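Local structure of dihydrodipicolinate synthase (Bacillus anthracis, 1XKY) at residues E65-L70 with I97-K102; N91-S96 with F130-E135; A230-Q233 with K239-K242. The protein probably catalyses the condensation of pyruvate with aspartate semialdehyde, an early step of the diaminopimelate route to lysine. All coordinates share one frame; numbering follows the deposited sequence.

Contact 1: residues E65-L70 with I97-K102; sequences EEKVAL and IDLTKK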
loop_
_atom_site.group_PDB
_atom_site.type_symbol
_atom_site.label_atom_id
_atom_site.label_comp_id
_atom_site.label_asym_id
_atom_site.label_seq_id
_atom_site.Cartn_x
_atom_site.Cartn_y
_atom_site.Cartn_z
ATOM N N GLU A 65 1.615 -25.879 -26.682
ATOM C CA GLU A 65 2.269 -26.378 -27.888
ATOM C C GLU A 65 3.266 -25.349 -28.429
ATOM O O GLU A 65 4.363 -25.704 -28.839
ATOM C CB GLU A 65 1.220 -26.734 -28.955
ATOM C CG GLU A 65 0.378 -27.984 -28.635
ATOM C CD GLU A 65 -0.640 -27.797 -27.495
ATOM O OE1 GLU A 65 -1.161 -26.670 -27.304
ATOM O OE2 GLU A 65 -0.917 -28.797 -26.787
ATOM N N GLU A 66 2.872 -24.078 -28.420
ATOM C CA GLU A 66 3.757 -22.961 -28.783
ATOM C C GLU A 66 4.979 -22.862 -27.868
ATOM O O GLU A 66 6.113 -22.689 -28.337
ATOM C CB GLU A 66 2.975 -21.643 -28.772
ATOM C CG GLU A 66 2.094 -21.469 -29.996
ATOM C CD GLU A 66 1.246 -20.214 -29.963
ATOM O OE1 GLU A 66 0.721 -19.851 -28.887
ATOM O OE2 GLU A 66 1.088 -19.604 -31.037
ATOM N N LYS A 67 4.738 -22.989 -26.565
ATOM C CA LYS A 67 5.807 -22.952 -25.581
ATOM C C LYS A 67 6.860 -24.015 -25.888
ATOM O O LYS A 67 8.032 -23.698 -25.984
ATOM C CB LYS A 67 5.252 -23.120 -24.163
ATOM C CG LYS A 67 4.453 -21.925 -23.676
ATOM C CD LYS A 67 3.835 -22.197 -22.314
ATOM C CE LYS A 67 3.031 -21.013 -21.844
ATOM N NZ LYS A 67 2.201 -21.327 -20.668
ATOM N N VAL A 68 6.422 -25.260 -26.067
ATOM C CA VAL A 68 7.328 -26.391 -26.298
ATOM C C VAL A 68 8.105 -26.234 -27.615
ATOM O O VAL A 68 9.297 -26.505 -27.657
ATOM C CB VAL A 68 6.570 -27.759 -26.276
ATOM C CG1 VAL A 68 7.504 -28.918 -26.681
ATOM C CG2 VAL A 68 5.946 -28.016 -24.894
ATOM N N ALA A 69 7.435 -25.787 -28.674
ATOM C CA ALA A 69 8.118 -25.482 -29.941
ATOM C C ALA A 69 9.178 -24.386 -29.756
ATOM O O ALA A 69 10.292 -24.477 -30.290
ATOM C CB ALA A 69 7.111 -25.068 -31.000
ATOM N N LEU A 70 8.812 -23.355 -28.996
ATOM C CA LEU A 70 9.714 -22.255 -28.684
ATOM C C LEU A 70 10.924 -22.718 -27.877
ATOM O O LEU A 70 12.057 -22.326 -28.186
ATOM C CB LEU A 70 8.966 -21.139 -27.930
ATOM C CG LEU A 70 9.762 -19.865 -27.620
ATOM C CD1 LEU A 70 10.217 -19.178 -28.898
ATOM C CD2 LEU A 70 8.928 -18.910 -26.758
ATOM N N ILE A 97 3.659 -29.465 -13.710
ATOM C CA ILE A 97 4.383 -30.735 -13.847
ATOM C C ILE A 97 4.386 -31.217 -15.309
ATOM O O ILE A 97 5.432 -31.568 -15.847
ATOM C CB ILE A 97 3.802 -31.819 -12.900
ATOM C CG1 ILE A 97 4.202 -31.503 -11.449
ATOM C CG2 ILE A 97 4.272 -33.219 -13.310
ATOM C CD1 ILE A 97 3.417 -32.256 -10.391
ATOM N N ASP A 98 3.226 -31.215 -15.956
ATOM C CA ASP A 98 3.155 -31.618 -17.359
ATOM C C ASP A 98 4.120 -30.811 -18.234
ATOM O O ASP A 98 4.930 -31.384 -18.959
ATOM C CB ASP A 98 1.742 -31.472 -17.910
ATOM C CG ASP A 98 1.600 -32.079 -19.294
ATOM O OD1 ASP A 98 1.714 -33.319 -19.418
ATOM O OD2 ASP A 98 1.394 -31.313 -20.265
ATOM N N LEU A 99 4.025 -29.484 -18.171
ATOM C CA LEU A 99 4.853 -28.628 -19.031
ATOM C C LEU A 99 6.338 -28.760 -18.685
ATOM O O LEU A 99 7.201 -28.662 -19.555
ATOM C CB LEU A 99 4.403 -27.166 -18.939
ATOM C CG LEU A 99 5.049 -26.159 -19.890
ATOM C CD1 LEU A 99 4.857 -26.565 -21.360
ATOM C CD2 LEU A 99 4.481 -24.792 -19.644
ATOM N N THR A 100 6.630 -28.999 -17.413
ATOM C CA THR A 100 8.004 -29.182 -16.959
ATOM C C THR A 100 8.611 -30.439 -17.596
ATOM O O THR A 100 9.763 -30.405 -18.050
ATOM C CB THR A 100 8.079 -29.191 -15.419
ATOM O OG1 THR A 100 7.704 -27.893 -14.921
ATOM C CG2 THR A 100 9.476 -29.523 -14.925
ATOM N N LYS A 101 7.824 -31.518 -17.659
ATOM C CA LYS A 101 8.231 -32.757 -18.341
ATOM C C LYS A 101 8.516 -32.492 -19.806
ATOM O O LYS A 101 9.533 -32.917 -20.325
ATOM C CB LYS A 101 7.145 -33.840 -18.268
ATOM C CG LYS A 101 6.673 -34.231 -16.874
ATOM C CD LYS A 101 7.525 -35.297 -16.223
ATOM C CE LYS A 101 6.976 -35.684 -14.854
ATOM N NZ LYS A 101 5.593 -36.232 -14.925
ATOM N N LYS A 102 7.593 -31.800 -20.469
ATOM C CA LYS A 102 7.739 -31.485 -21.881
ATOM C C LYS A 102 8.984 -30.640 -22.166
ATOM O O LYS A 102 9.727 -30.930 -23.104
ATOM C CB LYS A 102 6.475 -30.808 -22.417
ATOM C CG LYS A 102 5.308 -31.771 -22.600
ATOM C CD LYS A 102 3.979 -31.056 -22.557
ATOM C CE LYS A 102 2.869 -31.863 -23.199
ATOM N NZ LYS A 102 2.872 -33.280 -22.729
#
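Val68 and Leu99 meet through their methyl groups, with Val68 CG2 lying 4.0 Å from Leu99 CD1. The two side chains slide past each other in opposite directions. The same Val68 methyl also rests against the root of a lysine, Val68 CG2 to Lys102 CB being 3.8 Å. It therefore fits between two residues a little under one turn apart on the facing helix. Its place follows from the torsion: CG1 is anti to the backbone N (chi1 173°), which turns CG2 beside that nitrogen and toward Leu99 and Lys102. Leucine suits position 99 because its fork serves two partners. While CD1 meets the valine, Leu99 CD2 touches Lys67 CD at 3.8 Å, the lysine crossing it at about a right angle. Beyond CG, Lys67 is extended, and it contributes its methylene chain to this apolar patch.

Lys102 plays a similar double part. Its CB packs on Val68, its end leads away from the valine, and the bend at chi4 turns NZ toward Asp98. There, one turn back on its own helix, Lys102 NZ forms a salt bridge with Asp98 OD2 at 3.5 Å. A long side chain can thus lend its CB to the apolar contact while its charge is paired with Asp98.

Around this first shell, Leu99 also packs on Ser64 and Tyr71, and Lys67 on Leu62. The axes of 65-70 and 97-102 approach to 10.6 Å and cross at -28°, with their N-to-C directions roughly aligned. Helix 64-78 follows strand 49-52 and helix 93-105 follows strand 84-87, neighbours in the barrel, so this packing joins successive beta-alpha units of the outer helical layer.

Contact 2: residues N91-S96 with F130-E135; sequences NNTHAS and FKAIAE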
loop_
_atom_site.group_PDB
_atom_site.type_symbol
_atom_site.label_atom_id
_atom_site.label_comp_id
_atom_site.label_asym_id
_atom_site.label_seq_id
_atom_site.Cartn_x
_atom_site.Cartn_y
_atom_site.Cartn_z
ATOM N N ASN A 91 -0.036 -21.277 -12.236
ATOM C CA ASN A 91 -0.782 -21.330 -10.980
ATOM C C ASN A 91 -1.575 -22.635 -10.779
ATOM O O ASN A 91 -2.412 -22.735 -9.871
ATOM C CB ASN A 91 -1.689 -20.094 -10.845
ATOM C CG ASN A 91 -2.816 -20.047 -11.873
ATOM O OD1 ASN A 91 -3.667 -19.149 -11.817
ATOM N ND2 ASN A 91 -2.840 -20.997 -12.806
ATOM N N ASN A 92 -1.291 -23.618 -11.636
ATOM C CA ASN A 92 -1.895 -24.949 -11.618
ATOM C C ASN A 92 -0.751 -25.961 -11.497
ATOM O O ASN A 92 0.067 -26.108 -12.414
ATOM C CB ASN A 92 -2.694 -25.159 -12.916
ATOM C CG ASN A 92 -3.274 -26.573 -13.063
ATOM O OD1 ASN A 92 -2.762 -27.536 -12.509
ATOM N ND2 ASN A 92 -4.330 -26.692 -13.856
ATOM N N THR A 93 -0.688 -26.657 -10.366
ATOM C CA THR A 93 0.452 -27.548 -10.080
ATOM C C THR A 93 0.546 -28.727 -11.065
ATOM O O THR A 93 1.625 -29.028 -11.593
ATOM C CB THR A 93 0.401 -28.078 -8.618
ATOM O OG1 THR A 93 0.225 -26.977 -7.709
ATOM C CG2 THR A 93 1.684 -28.806 -8.264
ATOM N N HIS A 94 -0.594 -29.367 -11.325
ATOM C CA HIS A 94 -0.652 -30.494 -12.260
ATOM C C HIS A 94 -0.175 -30.080 -13.661
ATOM O O HIS A 94 0.659 -30.758 -14.266
ATOM C CB HIS A 94 -2.078 -31.057 -12.323
ATOM C CG HIS A 94 -2.204 -32.288 -13.165
ATOM N ND1 HIS A 94 -1.928 -33.550 -12.685
ATOM C CD2 HIS A 94 -2.567 -32.448 -14.459
ATOM C CE1 HIS A 94 -2.121 -34.435 -13.646
ATOM N NE2 HIS A 94 -2.504 -33.792 -14.733
ATOM N N ALA A 95 -0.693 -28.960 -14.159
ATOM C CA ALA A 95 -0.292 -28.455 -15.471
ATOM C C ALA A 95 1.194 -28.094 -15.490
ATOM O O ALA A 95 1.869 -28.324 -16.490
ATOM C CB ALA A 95 -1.143 -27.254 -15.874
ATOM N N SER A 96 1.693 -27.556 -14.379
ATOM C CA SER A 96 3.099 -27.158 -14.267
ATOM C C SER A 96 4.037 -28.364 -14.353
ATOM O O SER A 96 5.086 -28.288 -14.996
ATOM C CB SER A 96 3.347 -26.365 -12.977
ATOM O OG SER A 96 2.608 -25.155 -12.953
ATOM N N PHE A 130 5.875 -26.036 -5.347
ATOM C CA PHE A 130 7.237 -26.011 -5.885
ATOM C C PHE A 130 7.951 -27.342 -5.655
ATOM O O PHE A 130 8.651 -27.837 -6.531
ATOM C CB PHE A 130 8.041 -24.874 -5.249
ATOM C CG PHE A 130 7.618 -23.491 -5.697
ATOM C CD1 PHE A 130 7.558 -23.167 -7.045
ATOM C CD2 PHE A 130 7.318 -22.505 -4.762
ATOM C CE1 PHE A 130 7.196 -21.883 -7.457
ATOM C CE2 PHE A 130 6.949 -21.220 -5.167
ATOM C CZ PHE A 130 6.897 -20.909 -6.511
ATOM N N LYS A 131 7.756 -27.921 -4.471
ATOM C CA LYS A 131 8.311 -29.238 -4.145
ATOM C C LYS A 131 7.857 -30.312 -5.135
ATOM O O LYS A 131 8.678 -31.089 -5.628
ATOM C CB LYS A 131 7.931 -29.634 -2.710
ATOM C CG LYS A 131 8.444 -31.008 -2.266
ATOM C CD LYS A 131 8.247 -31.192 -0.777
ATOM C CE LYS A 131 8.803 -32.517 -0.292
ATOM N NZ LYS A 131 7.927 -33.641 -0.691
ATOM N N ALA A 132 6.558 -30.346 -5.426
ATOM C CA ALA A 132 5.995 -31.330 -6.353
ATOM C C ALA A 132 6.515 -31.185 -7.788
ATOM O O ALA A 132 6.773 -32.184 -8.462
ATOM C CB ALA A 132 4.471 -31.254 -6.344
ATOM N N ILE A 133 6.652 -29.946 -8.261
ATOM C CA ILE A 133 7.158 -29.703 -9.616
ATOM C C ILE A 133 8.631 -30.094 -9.679
ATOM O O ILE A 133 9.043 -30.815 -10.588
ATOM C CB ILE A 133 6.961 -28.233 -10.075
ATOM C CG1 ILE A 133 5.482 -27.849 -10.049
ATOM C CG2 ILE A 133 7.541 -28.013 -11.500
ATOM C CD1 ILE A 133 5.255 -26.355 -9.940
ATOM N N ALA A 134 9.407 -29.649 -8.694
ATOM C CA ALA A 134 10.843 -29.954 -8.629
ATOM C C ALA A 134 11.107 -31.467 -8.612
ATOM O O ALA A 134 12.013 -31.949 -9.290
ATOM C CB ALA A 134 11.468 -29.291 -7.408
ATOM N N GLU A 135 10.307 -32.195 -7.830
ATOM C CA GLU A 135 10.376 -33.666 -7.751
ATOM C C GLU A 135 10.139 -34.369 -9.083
ATOM O O GLU A 135 10.578 -35.497 -9.284
ATOM C CB GLU A 135 9.346 -34.193 -6.750
ATOM C CG GLU A 135 9.830 -34.171 -5.329
ATOM C CD GLU A 135 8.775 -34.571 -4.316
ATOM O OE1 GLU A 135 7.589 -34.732 -4.693
ATOM O OE2 GLU A 135 9.144 -34.715 -3.128
#
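Ile133 points its terminal methyl at Ser96, and Ile133 CD1 comes within 3.6 Å of Ser96 CB. The isoleucine reaches across because CG1 is anti to its carbonyl carbon (chi1 -59°) and CD1 continues outward in an extended arm. It meets the carbon of the serine more closely than the hydroxyl, which is turned to its own backbone. Ser96 OG gives a 2.8 Å hydrogen bond to Asn92 O, rising above the carbonyl plane, and it is also bonded to Ser90 N. A small serine suits the place: its CB offers an apolar surface to the isoleucine, and its buried oxygen is satisfied by Asn92 O and Ser90 N, just ahead of the helix.

Thr93 divides its two branches in a like manner. Its methyl, anti to the backbone N, faces the second helix, with Thr93 CG2 at 4.2 Å from Ala132 CB. OG1 instead hydrogen-bonds His129 ND1. Alanine at 132 lets the methyl groups approach without pushing the helices apart.

Behind these side chains the first turn is held by Asn92, the N-cap. Asn92 OD1 accepts from Ala95 N at 3.0 Å along a nearly straight N-H line (177°), although the donor stands well above the amide plane. Asn92 O takes two donors, Ser96 N and Ser96 OG, which fixes the serine that Ile133 touches.

Thr93 also packs on Leu279 of a second subunit, placing the helix start at a subunit interface. The contact joins the beginning of helix 93-105, which follows strand 84-87, to segment 130-135 of helix 123-135, which follows strand 110-114. Ile133 lies between the two helices and the barrel, packing also on Leu113 of strand 110-114 and on Ile97 and Thr100.

Contact 3: residues A230-Q233 with K239-K242; sequences AAFQ and KAQK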
loop_
_atom_site.group_PDB
_atom_site.type_symbol
_atom_site.label_atom_id
_atom_site.label_comp_id
_atom_site.label_asym_id
_atom_site.label_seq_id
_atom_site.Cartn_x
_atom_site.Cartn_y
_atom_site.Cartn_z
ATOM N N ALA A 230 31.348 -5.464 -14.229
ATOM C CA ALA A 230 32.807 -5.613 -14.190
ATOM C C ALA A 230 33.445 -4.498 -13.343
ATOM O O ALA A 230 34.309 -4.759 -12.504
ATOM C CB ALA A 230 33.370 -5.599 -15.589
ATOM N N ALA A 231 33.002 -3.266 -13.565
ATOM C CA ALA A 231 33.452 -2.123 -12.778
ATOM C C ALA A 231 33.117 -2.292 -11.298
ATOM O O ALA A 231 33.956 -2.041 -10.425
ATOM C CB ALA A 231 32.841 -0.845 -13.312
ATOM N N PHE A 232 31.885 -2.703 -11.017
ATOM C CA PHE A 232 31.461 -2.941 -9.644
ATOM C C PHE A 232 32.309 -4.008 -8.962
ATOM O O PHE A 232 32.847 -3.783 -7.884
ATOM C CB PHE A 232 29.996 -3.365 -9.587
ATOM C CG PHE A 232 29.481 -3.485 -8.190
ATOM C CD1 PHE A 232 29.191 -2.344 -7.450
ATOM C CD2 PHE A 232 29.339 -4.723 -7.591
ATOM C CE1 PHE A 232 28.731 -2.444 -6.145
ATOM C CE2 PHE A 232 28.884 -4.829 -6.284
ATOM C CZ PHE A 232 28.585 -3.688 -5.564
ATOM N N GLN A 233 32.422 -5.169 -9.598
ATOM C CA GLN A 233 33.183 -6.292 -9.052
ATOM C C GLN A 233 34.657 -5.935 -8.871
ATOM O O GLN A 233 35.307 -6.434 -7.961
ATOM C CB GLN A 233 33.022 -7.544 -9.934
ATOM C CG GLN A 233 31.654 -8.228 -9.785
ATOM C CD GLN A 233 31.468 -9.442 -10.689
ATOM O OE1 GLN A 233 31.977 -9.490 -11.812
ATOM N NE2 GLN A 233 30.734 -10.430 -10.200
ATOM N N LYS A 239 32.516 4.715 -11.879
ATOM C CA LYS A 239 32.009 4.249 -13.169
ATOM C C LYS A 239 30.794 3.316 -13.009
ATOM O O LYS A 239 29.835 3.420 -13.765
ATOM C CB LYS A 239 33.093 3.550 -13.997
ATOM C CG LYS A 239 32.633 3.288 -15.436
ATOM C CD LYS A 239 33.666 2.617 -16.292
ATOM C CE LYS A 239 33.166 2.495 -17.729
ATOM N NZ LYS A 239 34.248 2.100 -18.687
ATOM N N ALA A 240 30.839 2.399 -12.045
ATOM C CA ALA A 240 29.696 1.504 -11.817
ATOM C C ALA A 240 28.430 2.327 -11.552
ATOM O O ALA A 240 27.370 2.044 -12.104
ATOM C CB ALA A 240 29.971 0.546 -10.659
ATOM N N GLN A 241 28.565 3.366 -10.733
ATOM C CA GLN A 241 27.442 4.247 -10.402
ATOM C C GLN A 241 26.950 5.033 -11.625
ATOM O O GLN A 241 25.754 5.244 -11.772
ATOM C CB GLN A 241 27.810 5.184 -9.237
ATOM C CG GLN A 241 27.851 4.460 -7.881
ATOM C CD GLN A 241 28.684 5.169 -6.815
ATOM O OE1 GLN A 241 29.046 6.332 -6.971
ATOM N NE2 GLN A 241 28.987 4.463 -5.724
ATOM N N LYS A 242 27.868 5.436 -12.504
ATOM C CA LYS A 242 27.507 6.146 -13.730
ATOM C C LYS A 242 26.634 5.277 -14.647
ATOM O O LYS A 242 25.624 5.746 -15.187
ATOM C CB LYS A 242 28.768 6.600 -14.469
ATOM C CG LYS A 242 28.523 7.496 -15.669
ATOM C CD LYS A 242 29.794 7.646 -16.493
ATOM C CE LYS A 242 29.594 8.583 -17.672
ATOM N NZ LYS A 242 29.608 10.005 -17.239
#
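Lys239 NZ forms a salt bridge with Glu227, one turn before Ala231 on the facing helix, while the base of the same side chain borders the contact, Lys239 CB lying 4.5 Å from Ala231 CB. The extended lysine thus links the two helices at the edge of the contact.

Inside, the packing is between very small groups. Ala240 CB sits 3.8 Å from Phe232 N, against the backbone itself, and its distance to Ala231 CB is 4.1 Å. The CA atoms of Phe232 and Ala240 come within 5.3 Å, a close approach that suits the small side chains of Ala231 and Ala240. Helices 218-234 and 237-253 form an alpha-alpha hairpin: the first follows strand 212-215, the last of the barrel, and the second leads into the C-terminal helices.

Phe232 has CG anti to its backbone N (chi1 -174°), and Ala240 CB lies at the edge of the ring, near its plane. Phe232 also packs on Leu203 and Ala207 of helix 202-207 in its own chain, and its ring meets that of Phe237 of a third subunit, planes at about 35°. Close by, Gln241 NE2 hydrogen-bonds Ala207 O of that same neighbouring subunit.

In the fold
Contacts 1 and 2 share helix 93-105, which meets helix 64-78 through Leu99 and Lys102, and helix 123-135 through Thr93, Ser96, Ile97 and Thr100. Their centres lie 13 Å apart and they touch, Thr100 OG1 being 3.4 Å from Ile133 CG2. Along the chain their segments alternate, as expected where successive helices pack side by side around an eight-stranded parallel barrel. Contact 3 comes later in sequence, on the opposite side of the chain's centre, about 39 Å from each of the other two between centres. Its helices, 218-234 and 237-253, are not shared with them. Contacts 2 and 3 both adjoin other subunits, so the tetramer is met at two distant places.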